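PDB 5WCK: FEZ-1 protein from Fluoribacter gormanii, which probably hydrolyses the beta-lactam ring of antibiotics, acting as a monomeric, zinc-dependent metallo-beta-lactamase of subclass B3. Local coordinates for residues Y18-D23 with A52-L57; Y28-P33 with G137-T142; G35-N40 with I66-H71. The protein carries 2 engineered substitutions. One frame throughout, in Å; residues are numbered along the deposited sequence.

Contact 1 (Y18-D23 with A52-L57); sequences YYVGTD and ASIKKL. With SO4 (sulfate ion), chain E.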
ATOM      1  N   TYR A  18      -5.935  -3.902 -11.384  1.00  5.30           N
ATOM      2  CA  TYR A  18      -5.055  -3.250 -12.343  1.00  7.42           C
ATOM      3  C   TYR A  18      -3.979  -2.457 -11.601  1.00  7.36           C
ATOM      4  O   TYR A  18      -4.197  -1.929 -10.496  1.00  7.74           O
ATOM      5  CB  TYR A  18      -5.832  -2.276 -13.235  1.00  6.68           C
ATOM      6  CG  TYR A  18      -6.902  -2.930 -14.065  1.00  6.01           C
ATOM      7  CD1 TYR A  18      -8.117  -3.309 -13.518  1.00  6.39           C
ATOM      8  CD2 TYR A  18      -6.689  -3.204 -15.411  1.00  8.22           C
ATOM      9  CE1 TYR A  18      -9.081  -3.940 -14.281  1.00  8.76           C
ATOM     10  CE2 TYR A  18      -7.666  -3.810 -16.191  1.00  8.70           C
ATOM     11  CZ  TYR A  18      -8.869  -4.176 -15.626  1.00  9.60           C
ATOM     12  OH  TYR A  18      -9.851  -4.805 -16.362  1.00 14.00           O
ATOM     13  N   TYR A  19      -2.815  -2.360 -12.241  1.00  6.80           N
ATOM     14  CA  TYR A  19      -1.738  -1.500 -11.808  1.00  6.14           C
ATOM     15  C   TYR A  19      -1.878  -0.139 -12.502  1.00  6.14           C
ATOM     16  O   TYR A  19      -1.927  -0.098 -13.748  1.00  6.97           O
ATOM     17  CB  TYR A  19      -0.378  -2.108 -12.181  1.00  6.44           C
ATOM     18  CG  TYR A  19       0.764  -1.369 -11.534  1.00  6.80           C
ATOM     19  CD1 TYR A  19       1.012  -1.535 -10.181  1.00  5.62           C
ATOM     20  CD2 TYR A  19       1.563  -0.472 -12.225  1.00  7.39           C
ATOM     21  CE1 TYR A  19       2.024  -0.845  -9.542  1.00  5.93           C
ATOM     22  CE2 TYR A  19       2.569   0.245 -11.590  1.00  5.39           C
ATOM     23  CZ  TYR A  19       2.812   0.045 -10.245  1.00  7.31           C
ATOM     24  OH  TYR A  19       3.771   0.739  -9.577  1.00  6.93           O
ATOM     25  N   VAL A  20      -1.917   0.939 -11.719  1.00  4.76           N
ATOM     26  CA  VAL A  20      -1.998   2.303 -12.257  1.00  7.96           C
ATOM     27  C   VAL A  20      -0.957   3.206 -11.599  1.00  8.72           C
ATOM     28  O   VAL A  20      -1.133   4.417 -11.538  1.00  9.28           O
ATOM     29  CB  VAL A  20      -3.414   2.886 -12.118  1.00  7.11           C
ATOM     30  CG1 VAL A  20      -4.389   2.158 -13.033  1.00  9.59           C
ATOM     31  CG2 VAL A  20      -3.932   2.882 -10.677  1.00  7.60           C
ATOM     32  N   GLY A  21       0.130   2.601 -11.103  1.00  7.67           N
ATOM     33  CA  GLY A  21       1.164   3.353 -10.444  1.00  7.93           C
ATOM     34  C   GLY A  21       2.340   3.700 -11.340  1.00  7.31           C
ATOM     35  O   GLY A  21       2.243   3.735 -12.569  1.00  8.65           O
ATOM     36  N   THR A  22       3.451   3.992 -10.673  1.00  8.50           N
ATOM     37  CA  THR A  22       4.669   4.491 -11.263  1.00  8.40           C
ATOM     38  C   THR A  22       5.725   3.377 -11.270  1.00  9.76           C
ATOM     39  O   THR A  22       5.462   2.224 -10.966  1.00  8.21           O
ATOM     40  CB  THR A  22       5.152   5.722 -10.488  1.00  8.75           C
ATOM     41  OG1 THR A  22       5.700   5.255  -9.240  1.00  8.43           O
ATOM     42  CG2 THR A  22       4.085   6.772 -10.257  1.00 10.54           C
ATOM     43  N   ASP A  23       6.969   3.722 -11.608  1.00  6.60           N
ATOM     44  CA  ASP A  23       8.019   2.719 -11.574  1.00  8.64           C
ATOM     45  C   ASP A  23       8.549   2.475 -10.151  1.00  7.79           C
ATOM     46  O   ASP A  23       9.510   1.681  -9.979  1.00  9.42           O
ATOM     47  CB  ASP A  23       9.149   3.104 -12.529  1.00  9.67           C
ATOM     48  CG  ASP A  23      10.041   4.229 -12.043  1.00 10.08           C
ATOM     49  OD1 ASP A  23       9.638   4.971 -11.130  1.00  8.74           O
ATOM     50  OD2 ASP A  23      11.185   4.338 -12.597  1.00 11.51           O
ATOM     51  N   ALA A  52      -4.099   9.651 -15.809  1.00 11.40           N
ATOM     52  CA  ALA A  52      -3.782   9.261 -17.178  1.00 13.91           C
ATOM     53  C   ALA A  52      -3.740   7.731 -17.325  1.00 14.21           C
ATOM     54  O   ALA A  52      -4.188   7.187 -18.339  1.00 12.28           O
ATOM     55  CB  ALA A  52      -2.487   9.909 -17.623  1.00 14.01           C
ATOM     56  N   SER A  53      -3.199   7.033 -16.311  1.00 10.75           N
ATOM     57  CA  SER A  53      -3.114   5.584 -16.348  1.00  9.53           C
ATOM     58  C   SER A  53      -4.519   4.966 -16.358  1.00  7.59           C
ATOM     59  O   SER A  53      -4.802   4.029 -17.085  1.00  8.27           O
ATOM     60  CB  SER A  53      -2.296   5.059 -15.180  1.00  8.71           C
ATOM     61  OG  SER A  53      -0.906   5.304 -15.375  1.00 10.78           O
ATOM     62  N   ILE A  54      -5.390   5.486 -15.503  1.00  8.59           N
ATOM     63  CA  ILE A  54      -6.761   4.993 -15.412  1.00  7.84           C
ATOM     64  C   ILE A  54      -7.447   5.132 -16.779  1.00  9.60           C
ATOM     65  O   ILE A  54      -8.116   4.199 -17.247  1.00  9.70           O
ATOM     66  CB  ILE A  54      -7.523   5.724 -14.297  1.00  8.24           C
ATOM     67  CG1 ILE A  54      -7.009   5.277 -12.921  1.00  8.86           C
ATOM     68  CG2 ILE A  54      -9.027   5.510 -14.408  1.00  9.13           C
ATOM     69  CD1 ILE A  54      -7.485   6.113 -11.768  1.00  8.51           C
ATOM     70  N   LYS A  55      -7.274   6.312 -17.386  1.00 11.22           N
ATOM     71  CA  LYS A  55      -7.946   6.616 -18.665  1.00 13.08           C
ATOM     72  C   LYS A  55      -7.331   5.797 -19.808  1.00 10.13           C
ATOM     73  O   LYS A  55      -8.059   5.363 -20.719  1.00 12.84           O
ATOM     74  CB  LYS A  55      -7.943   8.129 -18.879  1.00 14.47           C
ATOM     75  CG  LYS A  55      -8.817   8.878 -17.882  1.00 13.90           C
ATOM     76  CD  LYS A  55      -8.730  10.390 -17.931  1.00 16.09           C
ATOM     77  CE  LYS A  55      -9.101  10.992 -19.272  1.00 29.05           C
ATOM     78  NZ  LYS A  55     -10.498  10.670 -19.646  1.00 34.58           N
ATOM     79  N   LYS A  56      -6.016   5.535 -19.747  1.00 10.97           N
ATOM     80  CA  LYS A  56      -5.336   4.714 -20.730  1.00 10.79           C
ATOM     81  C   LYS A  56      -5.913   3.294 -20.772  1.00 15.82           C
ATOM     82  O   LYS A  56      -5.995   2.667 -21.834  1.00 14.21           O
ATOM     83  CB  LYS A  56      -3.834   4.663 -20.436  1.00 14.15           C
ATOM     84  CG  LYS A  56      -3.029   3.773 -21.369  1.00 18.97           C
ATOM     85  CD  LYS A  56      -3.041   4.229 -22.810  1.00 23.24           C
ATOM     86  CE  LYS A  56      -2.116   3.377 -23.659  1.00 37.58           C
ATOM     87  NZ  LYS A  56      -2.100   3.802 -25.079  1.00 47.25           N
ATOM     88  N   LEU A  57      -6.318   2.775 -19.606  1.00 10.91           N
ATOM     89  CA  LEU A  57      -6.936   1.466 -19.507  1.00 10.92           C
ATOM     90  C   LEU A  57      -8.382   1.484 -20.008  1.00  9.26           C
ATOM     91  O   LEU A  57      -8.984   0.424 -20.073  1.00 12.13           O
ATOM     92  CB  LEU A  57      -6.906   0.974 -18.052  1.00  8.52           C
ATOM     93  CG  LEU A  57      -5.530   0.630 -17.495  1.00 10.39           C
ATOM     94  CD1 LEU A  57      -5.617   0.423 -15.988  1.00 12.00           C
ATOM     95  CD2 LEU A  57      -4.937  -0.596 -18.176  1.00 11.02           C
TER
HETATM   96  S   SO4 E 303     -12.729  11.124 -16.889  1.00 17.07           S
HETATM   97  O1  SO4 E 303     -11.872  12.281 -17.265  1.00 24.11           O
HETATM   98  O2  SO4 E 303     -13.936  11.091 -17.754  1.00 23.18           O
HETATM   99  O3  SO4 E 303     -12.012   9.888 -17.138  1.00 15.36           O
HETATM  100  O4  SO4 E 303     -13.196  11.306 -15.511  1.00 14.92           O
HETATM  101  O   HOH W   1       0.519   3.160 -14.568  1.00  9.74           O

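Contact 2 (Y28-P33 with G137-T142); sequences YLIVTP and GGTVLT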
ATOM      1  N   TYR A  28      -3.090   0.965  -7.296  1.00  5.44           N
ATOM      2  CA  TYR A  28      -3.895  -0.126  -7.782  1.00  4.56           C
ATOM      3  C   TYR A  28      -5.320   0.362  -8.025  1.00  6.21           C
ATOM      4  O   TYR A  28      -5.847   1.175  -7.265  1.00  7.14           O
ATOM      5  CB  TYR A  28      -3.884  -1.288  -6.778  1.00  5.92           C
ATOM      6  CG  TYR A  28      -2.493  -1.781  -6.477  1.00  5.38           C
ATOM      7  CD1 TYR A  28      -1.894  -2.726  -7.294  1.00  5.46           C
ATOM      8  CD2 TYR A  28      -1.731  -1.232  -5.463  1.00  4.69           C
ATOM      9  CE1 TYR A  28      -0.585  -3.132  -7.077  1.00  5.45           C
ATOM     10  CE2 TYR A  28      -0.430  -1.637  -5.216  1.00  5.02           C
ATOM     11  CZ  TYR A  28       0.152  -2.602  -6.030  1.00  5.64           C
ATOM     12  OH  TYR A  28       1.431  -3.060  -5.849  1.00  5.44           O
ATOM     13  N   LEU A  29      -5.936  -0.144  -9.088  1.00  6.43           N
ATOM     14  CA  LEU A  29      -7.317   0.165  -9.440  1.00  5.99           C
ATOM     15  C   LEU A  29      -8.109  -1.137  -9.449  1.00  6.41           C
ATOM     16  O   LEU A  29      -7.717  -2.097 -10.102  1.00  6.26           O
ATOM     17  CB  LEU A  29      -7.394   0.826 -10.823  1.00  5.33           C
ATOM     18  CG  LEU A  29      -8.763   1.397 -11.187  1.00  7.70           C
ATOM     19  CD1 LEU A  29      -9.028   2.702 -10.447  1.00  9.08           C
ATOM     20  CD2 LEU A  29      -8.906   1.596 -12.686  1.00  7.98           C
ATOM     21  N   ILE A  30      -9.212  -1.156  -8.697  1.00  5.78           N
ATOM     22  CA  ILE A  30     -10.107  -2.315  -8.671  1.00  7.16           C
ATOM     23  C   ILE A  30     -11.389  -1.840  -9.356  1.00  7.35           C
ATOM     24  O   ILE A  30     -12.016  -0.890  -8.902  1.00  8.30           O
ATOM     25  CB  ILE A  30     -10.346  -2.841  -7.243  1.00  7.86           C
ATOM     26  CG1 ILE A  30      -9.074  -3.370  -6.576  1.00  8.71           C
ATOM     27  CG2 ILE A  30     -11.384  -3.946  -7.269  1.00 10.07           C
ATOM     28  CD1 ILE A  30      -8.183  -2.354  -5.959  1.00 12.37           C
ATOM     29  N   VAL A  31     -11.765  -2.524 -10.438  1.00  7.29           N
ATOM     30  CA  VAL A  31     -12.839  -2.084 -11.330  1.00  6.08           C
ATOM     31  C   VAL A  31     -14.057  -2.980 -11.090  1.00  6.34           C
ATOM     32  O   VAL A  31     -13.962  -4.203 -11.221  1.00  8.37           O
ATOM     33  CB  VAL A  31     -12.395  -2.129 -12.799  1.00  8.44           C
ATOM     34  CG1 VAL A  31     -13.556  -1.820 -13.734  1.00 11.13           C
ATOM     35  CG2 VAL A  31     -11.242  -1.174 -13.042  1.00  8.79           C
ATOM     36  N   THR A  32     -15.186  -2.350 -10.761  1.00  7.64           N
ATOM     37  CA  THR A  32     -16.433  -3.067 -10.461  1.00  8.51           C
ATOM     38  C   THR A  32     -17.576  -2.448 -11.246  1.00  6.72           C
ATOM     39  O   THR A  32     -17.510  -1.309 -11.702  1.00  9.52           O
ATOM     40  CB  THR A  32     -16.785  -3.083  -8.967  1.00  7.35           C
ATOM     41  OG1 THR A  32     -17.568  -1.929  -8.641  1.00  8.99           O
ATOM     42  CG2 THR A  32     -15.564  -3.137  -8.071  1.00  8.05           C
ATOM     43  N   PRO A  33     -18.692  -3.195 -11.383  1.00  6.82           N
ATOM     44  CA  PRO A  33     -19.886  -2.649 -12.028  1.00  8.52           C
ATOM     45  C   PRO A  33     -20.485  -1.414 -11.347  1.00  9.53           C
ATOM     46  O   PRO A  33     -21.314  -0.715 -11.978  1.00 12.38           O
ATOM     47  CB  PRO A  33     -20.864  -3.825 -12.003  1.00  9.52           C
ATOM     48  CG  PRO A  33     -19.996  -5.039 -11.876  1.00 12.13           C
ATOM     49  CD  PRO A  33     -18.860  -4.598 -10.982  1.00 10.96           C
ATOM     50  N   GLY A 137     -19.613  -3.313  -5.514  1.00  9.94           N
ATOM     51  CA  GLY A 137     -19.995  -4.041  -6.708  1.00  8.26           C
ATOM     52  C   GLY A 137     -19.693  -5.532  -6.642  1.00  9.23           C
ATOM     53  O   GLY A 137     -19.460  -6.143  -7.692  1.00  9.54           O
ATOM     54  N   GLY A 138     -19.700  -6.104  -5.425  1.00 10.01           N
ATOM     55  CA  GLY A 138     -19.427  -7.519  -5.218  1.00 10.41           C
ATOM     56  C   GLY A 138     -17.963  -7.849  -4.971  1.00  9.96           C
ATOM     57  O   GLY A 138     -17.644  -8.979  -4.609  1.00 11.10           O
ATOM     58  N   THR A 139     -17.056  -6.907  -5.246  1.00  8.07           N
ATOM     59  CA  THR A 139     -15.655  -7.105  -4.924  1.00  8.24           C
ATOM     60  C   THR A 139     -15.432  -6.829  -3.429  1.00  9.43           C
ATOM     61  O   THR A 139     -15.967  -5.857  -2.904  1.00 10.20           O
ATOM     62  CB  THR A 139     -14.768  -6.243  -5.824  1.00 11.79           C
ATOM     63  OG1 THR A 139     -14.889  -6.782  -7.139  1.00 13.13           O
ATOM     64  CG2 THR A 139     -13.323  -6.265  -5.377  1.00 14.66           C
ATOM     65  N   VAL A 140     -14.631  -7.679  -2.763  1.00  8.10           N
ATOM     66  CA  VAL A 140     -14.418  -7.593  -1.311  1.00  9.54           C
ATOM     67  C   VAL A 140     -12.912  -7.510  -1.044  1.00  9.49           C
ATOM     68  O   VAL A 140     -12.185  -8.495  -1.329  1.00  9.99           O
ATOM     69  CB  VAL A 140     -15.012  -8.806  -0.579  1.00 14.38           C
ATOM     70  CG1 VAL A 140     -14.751  -8.717   0.924  1.00 14.76           C
ATOM     71  CG2 VAL A 140     -16.499  -8.972  -0.873  1.00 14.54           C
ATOM     72  N   LEU A 141     -12.461  -6.377  -0.488  1.00  7.30           N
ATOM     73  CA  LEU A 141     -11.078  -6.190  -0.023  1.00  7.71           C
ATOM     74  C   LEU A 141     -11.109  -6.305   1.502  1.00  8.25           C
ATOM     75  O   LEU A 141     -12.092  -5.893   2.131  1.00 10.59           O
ATOM     76  CB  LEU A 141     -10.542  -4.808  -0.418  1.00  9.54           C
ATOM     77  CG  LEU A 141      -9.925  -4.699  -1.807  1.00 11.17           C
ATOM     78  CD1 LEU A 141     -10.886  -5.154  -2.874  1.00 12.59           C
ATOM     79  CD2 LEU A 141      -9.492  -3.263  -2.095  1.00 15.43           C
ATOM     80  N   THR A 142     -10.040  -6.831   2.090  1.00  5.20           N
ATOM     81  CA  THR A 142      -9.928  -6.916   3.538  1.00  6.65           C
ATOM     82  C   THR A 142      -8.704  -6.136   4.012  1.00  8.09           C
ATOM     83  O   THR A 142      -7.590  -6.296   3.450  1.00  6.86           O
ATOM     84  CB  THR A 142      -9.859  -8.361   4.044  1.00  7.28           C
ATOM     85  OG1 THR A 142     -11.043  -9.098   3.675  1.00  8.46           O
ATOM     86  CG2 THR A 142      -9.737  -8.395   5.551  1.00  9.40           C
TER

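Contact 3 (G35-N40 with I66-H71); sequences GNILIN and ILLISH. With ZN (zinc ion), chain D.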
ATOM      1  N   GLY A  35     -18.461   0.982  -9.850  1.00 10.01           N
ATOM      2  CA  GLY A  35     -17.407   1.983  -9.772  1.00  7.54           C
ATOM      3  C   GLY A  35     -16.100   1.352  -9.341  1.00  7.47           C
ATOM      4  O   GLY A  35     -16.005   0.122  -9.183  1.00  6.96           O
ATOM      5  N   ASN A  36     -15.090   2.205  -9.139  1.00  7.50           N
ATOM      6  CA  ASN A  36     -13.717   1.730  -8.963  1.00  7.29           C
ATOM      7  C   ASN A  36     -13.156   2.121  -7.594  1.00  7.61           C
ATOM      8  O   ASN A  36     -13.555   3.138  -7.004  1.00  7.12           O
ATOM      9  CB  ASN A  36     -12.828   2.292 -10.071  1.00  8.76           C
ATOM     10  CG  ASN A  36     -13.388   2.001 -11.444  1.00  8.90           C
ATOM     11  OD1 ASN A  36     -14.078   0.992 -11.650  1.00  9.14           O
ATOM     12  ND2 ASN A  36     -13.113   2.897 -12.378  1.00  8.13           N
ATOM     13  N   ILE A  37     -12.198   1.313  -7.114  1.00  5.54           N
ATOM     14  CA  ILE A  37     -11.446   1.581  -5.898  1.00  4.80           C
ATOM     15  C   ILE A  37     -10.001   1.875  -6.314  1.00  6.25           C
ATOM     16  O   ILE A  37      -9.445   1.133  -7.133  1.00  6.81           O
ATOM     17  CB  ILE A  37     -11.448   0.384  -4.938  1.00  6.03           C
ATOM     18  CG1 ILE A  37     -12.876  -0.061  -4.594  1.00  7.67           C
ATOM     19  CG2 ILE A  37     -10.614   0.671  -3.694  1.00  7.74           C
ATOM     20  CD1 ILE A  37     -12.949  -1.349  -3.814  1.00  8.75           C
ATOM     21  N   LEU A  38      -9.448   2.966  -5.796  1.00  5.35           N
ATOM     22  CA  LEU A  38      -8.056   3.339  -6.010  1.00  6.38           C
ATOM     23  C   LEU A  38      -7.283   3.173  -4.701  1.00  6.27           C
ATOM     24  O   LEU A  38      -7.742   3.639  -3.639  1.00  6.42           O
ATOM     25  CB  LEU A  38      -7.985   4.789  -6.502  1.00  6.91           C
ATOM     26  CG  LEU A  38      -6.581   5.345  -6.701  1.00  9.47           C
ATOM     27  CD1 LEU A  38      -5.825   4.614  -7.794  1.00  6.57           C
ATOM     28  CD2 LEU A  38      -6.609   6.834  -7.012  1.00 12.14           C
ATOM     29  N   ILE A  39      -6.116   2.512  -4.778  1.00  5.63           N
ATOM     30  CA  ILE A  39      -5.217   2.334  -3.600  1.00  4.91           C
ATOM     31  C   ILE A  39      -3.901   3.075  -3.893  1.00  5.68           C
ATOM     32  O   ILE A  39      -3.298   2.751  -4.886  1.00  6.03           O
ATOM     33  CB  ILE A  39      -4.955   0.841  -3.299  1.00  7.16           C
ATOM     34  CG1 ILE A  39      -6.240   0.010  -3.308  1.00  6.00           C
ATOM     35  CG2 ILE A  39      -4.240   0.714  -1.967  1.00  7.40           C
ATOM     36  CD1 ILE A  39      -6.072  -1.403  -2.772  1.00  7.08           C
ATOM     37  N   ASN A  40      -3.582   4.042  -3.026  1.00  4.94           N
ATOM     38  CA  ASN A  40      -2.363   4.898  -3.010  1.00  5.91           C
ATOM     39  C   ASN A  40      -2.499   6.105  -3.952  1.00  7.24           C
ATOM     40  O   ASN A  40      -2.565   5.905  -5.115  1.00  7.52           O
ATOM     41  CB  ASN A  40      -1.046   4.125  -3.117  1.00  4.32           C
ATOM     42  CG  ASN A  40      -0.863   3.151  -1.973  1.00  5.91           C
ATOM     43  OD1 ASN A  40      -1.111   3.476  -0.842  1.00  6.55           O
ATOM     44  ND2 ASN A  40      -0.394   1.956  -2.276  1.00  5.44           N
ATOM     45  N   ILE A  66     -13.925   5.085  -4.170  1.00  7.70           N
ATOM     46  CA  ILE A  66     -13.282   4.798  -2.878  1.00  7.41           C
ATOM     47  C   ILE A  66     -11.780   4.978  -3.072  1.00  7.57           C
ATOM     48  O   ILE A  66     -11.232   4.496  -4.071  1.00  6.98           O
ATOM     49  CB  ILE A  66     -13.593   3.370  -2.365  1.00  6.35           C
ATOM     50  CG1 ILE A  66     -15.099   3.162  -2.140  1.00  7.84           C
ATOM     51  CG2 ILE A  66     -12.826   3.089  -1.091  1.00  6.78           C
ATOM     52  CD1 ILE A  66     -15.474   1.746  -1.727  1.00  7.94           C
ATOM     53  N   LEU A  67     -11.154   5.673  -2.114  1.00  5.99           N
ATOM     54  CA  LEU A  67      -9.709   5.855  -2.047  1.00  6.01           C
ATOM     55  C   LEU A  67      -9.194   5.213  -0.764  1.00  6.46           C
ATOM     56  O   LEU A  67      -9.706   5.499   0.337  1.00  6.24           O
ATOM     57  CB  LEU A  67      -9.383   7.355  -2.044  1.00  7.14           C
ATOM     58  CG  LEU A  67      -7.899   7.712  -1.903  1.00  8.18           C
ATOM     59  CD1 LEU A  67      -7.040   7.161  -3.034  1.00  9.12           C
ATOM     60  CD2 LEU A  67      -7.727   9.216  -1.810  1.00  8.82           C
ATOM     61  N   LEU A  68      -8.220   4.300  -0.922  1.00  6.06           N
ATOM     62  CA  LEU A  68      -7.517   3.617   0.169  1.00  4.58           C
ATOM     63  C   LEU A  68      -6.026   3.905   0.035  1.00  4.06           C
ATOM     64  O   LEU A  68      -5.575   4.341  -1.029  1.00  5.11           O
ATOM     65  CB  LEU A  68      -7.744   2.103   0.081  1.00  5.98           C
ATOM     66  CG  LEU A  68      -9.178   1.637  -0.092  1.00  4.85           C
ATOM     67  CD1 LEU A  68      -9.218   0.137  -0.321  1.00  6.19           C
ATOM     68  CD2 LEU A  68     -10.030   2.043   1.100  1.00  5.48           C
ATOM     69  N   ILE A  69      -5.297   3.640   1.120  1.00  4.95           N
ATOM     70  CA  ILE A  69      -3.863   3.749   1.154  1.00  6.09           C
ATOM     71  C   ILE A  69      -3.254   2.524   1.837  1.00  4.91           C
ATOM     72  O   ILE A  69      -3.880   1.857   2.684  1.00  6.53           O
ATOM     73  CB  ILE A  69      -3.403   5.044   1.836  1.00  5.28           C
ATOM     74  CG1 ILE A  69      -3.925   5.167   3.268  1.00  7.14           C
ATOM     75  CG2 ILE A  69      -3.758   6.245   0.972  1.00  5.89           C
ATOM     76  CD1 ILE A  69      -3.371   6.345   4.056  1.00  8.37           C
ATOM     77  N   SER A  70      -1.973   2.284   1.524  1.00  4.54           N
ATOM     78  CA  SER A  70      -1.181   1.273   2.231  1.00  5.31           C
ATOM     79  C   SER A  70      -0.832   1.749   3.649  1.00  5.76           C
ATOM     80  O   SER A  70      -0.913   0.996   4.599  1.00  7.43           O
ATOM     81  CB  SER A  70       0.088   0.955   1.485  1.00  5.16           C
ATOM     82  OG  SER A  70      -0.203   0.255   0.279  1.00  6.20           O
ATOM     83  N   HIS A  71      -0.346   2.983   3.752  1.00  4.90           N
ATOM     84  CA  HIS A  71      -0.007   3.539   5.054  1.00  4.99           C
ATOM     85  C   HIS A  71       0.163   5.058   4.935  1.00  6.18           C
ATOM     86  O   HIS A  71       0.320   5.585   3.848  1.00  6.40           O
ATOM     87  CB  HIS A  71       1.230   2.852   5.658  1.00  5.03           C
ATOM     88  CG  HIS A  71       2.530   3.080   4.967  1.00  6.12           C
ATOM     89  ND1 HIS A  71       3.098   2.149   4.092  1.00  5.29           N
ATOM     90  CD2 HIS A  71       3.412   4.096   5.052  1.00  6.54           C
ATOM     91  CE1 HIS A  71       4.276   2.594   3.695  1.00  7.94           C
ATOM     92  NE2 HIS A  71       4.502   3.779   4.273  1.00  6.90           N
TER
HETATM   93 ZN    ZN D 302       6.412   4.529   4.655  1.00  8.50          ZN
HETATM   94  O   HOH W   2       7.083   5.034   2.874  1.00 18.67           O

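Contact 1 (Y18-D23 with A52-L57)
A water molecule gripped by Gly21 and Ser53 makes the polar bridge of this contact: it lies 2.7 Å from Gly21 O, to which it donates, and 2.7 Å from Ser53 OG. The hydroxyl is too far from that carbonyl to reach it directly. Ser53 suits this site on helix 47-56 because its small side chain, with OG anti to the carbonyl carbon (chi1 -74°), also hydrogen-bonds Met49 O one turn earlier, while its CB packs against Val20 CB.

Beside the water the contact turns apolar. Leu57 CD1 is the hub, 3.6 Å from Val20 CG1 and 3.8 Å from Tyr18 CD2, meeting the tyrosine ring obliquely as the two side chains run alongside, pointing opposite ways. The Val20 CG1 methyl also touches Ile54 CG1 at 4.1 Å. A beta-branched valine is compact enough to sit between helix and sheet, beside Leu29 of strand 28-32.

On the side of the loop turned from the helix, Tyr19 OH bonds Thr22 O at 2.6 Å, along a lone pair in the carbonyl plane. One face of its ring lies against Gly21 N, near the rim, and its OH stands where a side chain on residue 21 would go, which suits glycine. Lys55, on the outer side of the helix, reaches a sulfate ion, probably from the crystallisation liquor, that Phe61 N and Ser62 N also bind. Helix 47-56 thus docks on the metallo-beta-lactamase sheet by apolar contacts, while between residues 18-23 and 52-57 the polar link runs through water, which suggests packing rather than directional bonding positions these segments.

Contact 2 (Y28-P33 with G137-T142)
In the alpha-beta/beta-alpha sandwich of the metallo-beta-lactamases two sheets pack face to face, and here Ile30 and Thr32 of one sheet meet Thr139 and Leu141 of the other. Strands 28-32 and 139-142 run at 149° to each other with axes 9.1 Å apart, a separation bridged by side chains and not by backbone bonds. Alternate residues, Ile30 and Thr32, point inward, as do Thr139 and Leu141.

Deep in the interface Ile30 and Leu141 meet end to end, CD1 of the isoleucine lying 4.2 Å from CD2 of the leucine. The methyls are closer nearer the surface: Ile30 CG2 comes within 3.6 Å of Thr139 CG2. Thr139 suits this border because its methyl, anti to the backbone N, faces Ile30, while OG1 turns to Asn16 ND2. Met158 of strand 154-162 packs against all three of these residues.

Thr32 crosses Thr139 with its methyl, CG2 standing 3.8 Å from Thr139 OG1, and spends its own hydroxyl on Gly35 O and Arg34 N. Toward the surface the contact is closed by the hairpin joining strands 133-136 and 139-145, whose Gly137-Gly138 pair has the angles of a type I' turn. Positive phi values at both positions suit glycine, and a bare alpha carbon lets Thr32 OG1 approach Gly137 CA. Beside it, the Pro33 ring rests with CD 3.7 Å from Gly137 O.

Contact 3 (G35-N40 with I66-H71)
Asn40 and Ser70 lock together where strands 35-39 and 64-68 give way to the zinc-binding loop. Asn40 OD1 accepts Ser70 N at 2.8 Å, and Asn40 ND2 donates to Ser70 OG at 3.1 Å, with the hydroxyl only 1° out of the amide plane. With CG anti to its carbonyl carbon (chi1 -60°), the side chain swings across to the neighbouring loop. An asparagine suits the place because one amide can accept and donate at once, and ND2 has a further acceptor in Ala26 O.

This is the tight end. The parallel pairing leading to it is equally close: Leu38 N to Ile66 O at 2.9 Å, Leu68 N to Leu38 O at 2.8 Å and Asn40 N to Leu68 O at 2.8 Å. At the opposite end the pairing slackens, for Ile66 N lies 3.5 Å from Asn36 O in a weak bond bent to 148°. On one face Ile37 and Ile66 stand next to each other and Ile37 CG2 crosses to Leu68 CD1 at 3.7 Å, with Ile39 on the same face; on the other, Leu38 and Leu67 lie side by side. Branched aliphatic residues suit a fully buried strand pair.

Beyond Ser70 the pairing stops and the chain leads to the metal. His71 NE2 binds, at 2.1 Å, a zinc ion whose other ligands are His73, His149 and a water that lies in the plane of the His71 ring. Gly173 O takes His71 ND1 and so probably orients the imidazole.

The pair belongs to a beta-alpha-beta unit whose crossover is helix 47-56. Strands 28-32 and 90-94 flank it in the sheet, and helix 80-87 packs against Leu38 and Leu67, while Leu141 of the second sheet touches Ile39 from the other side.

All three contacts reach the same sheet. Strand 28-32 of contact 2 stands between strand 17-19 of contact 1 and strand 35-39 of contact 3, with probable bonds Tyr18 N to Leu29 O and Ile30 N to Ile37 O, both 2.8 Å. Contacts 2 and 3 are nearest, centres about 10 Å apart; contacts 1 and 3 lie about 13 Å apart and touch through Val20 CG2 and Leu38 CD1, 3.9 Å. Contact 1 packs helix 47-56 on one face, contact 2 brings the second sheet to the other. Only contact 3 carries a zinc ligand; in contact 1 the Tyr19 side chain lies about 12 Å from a zinc ion and about 8 Å from that of zinc ligand His215.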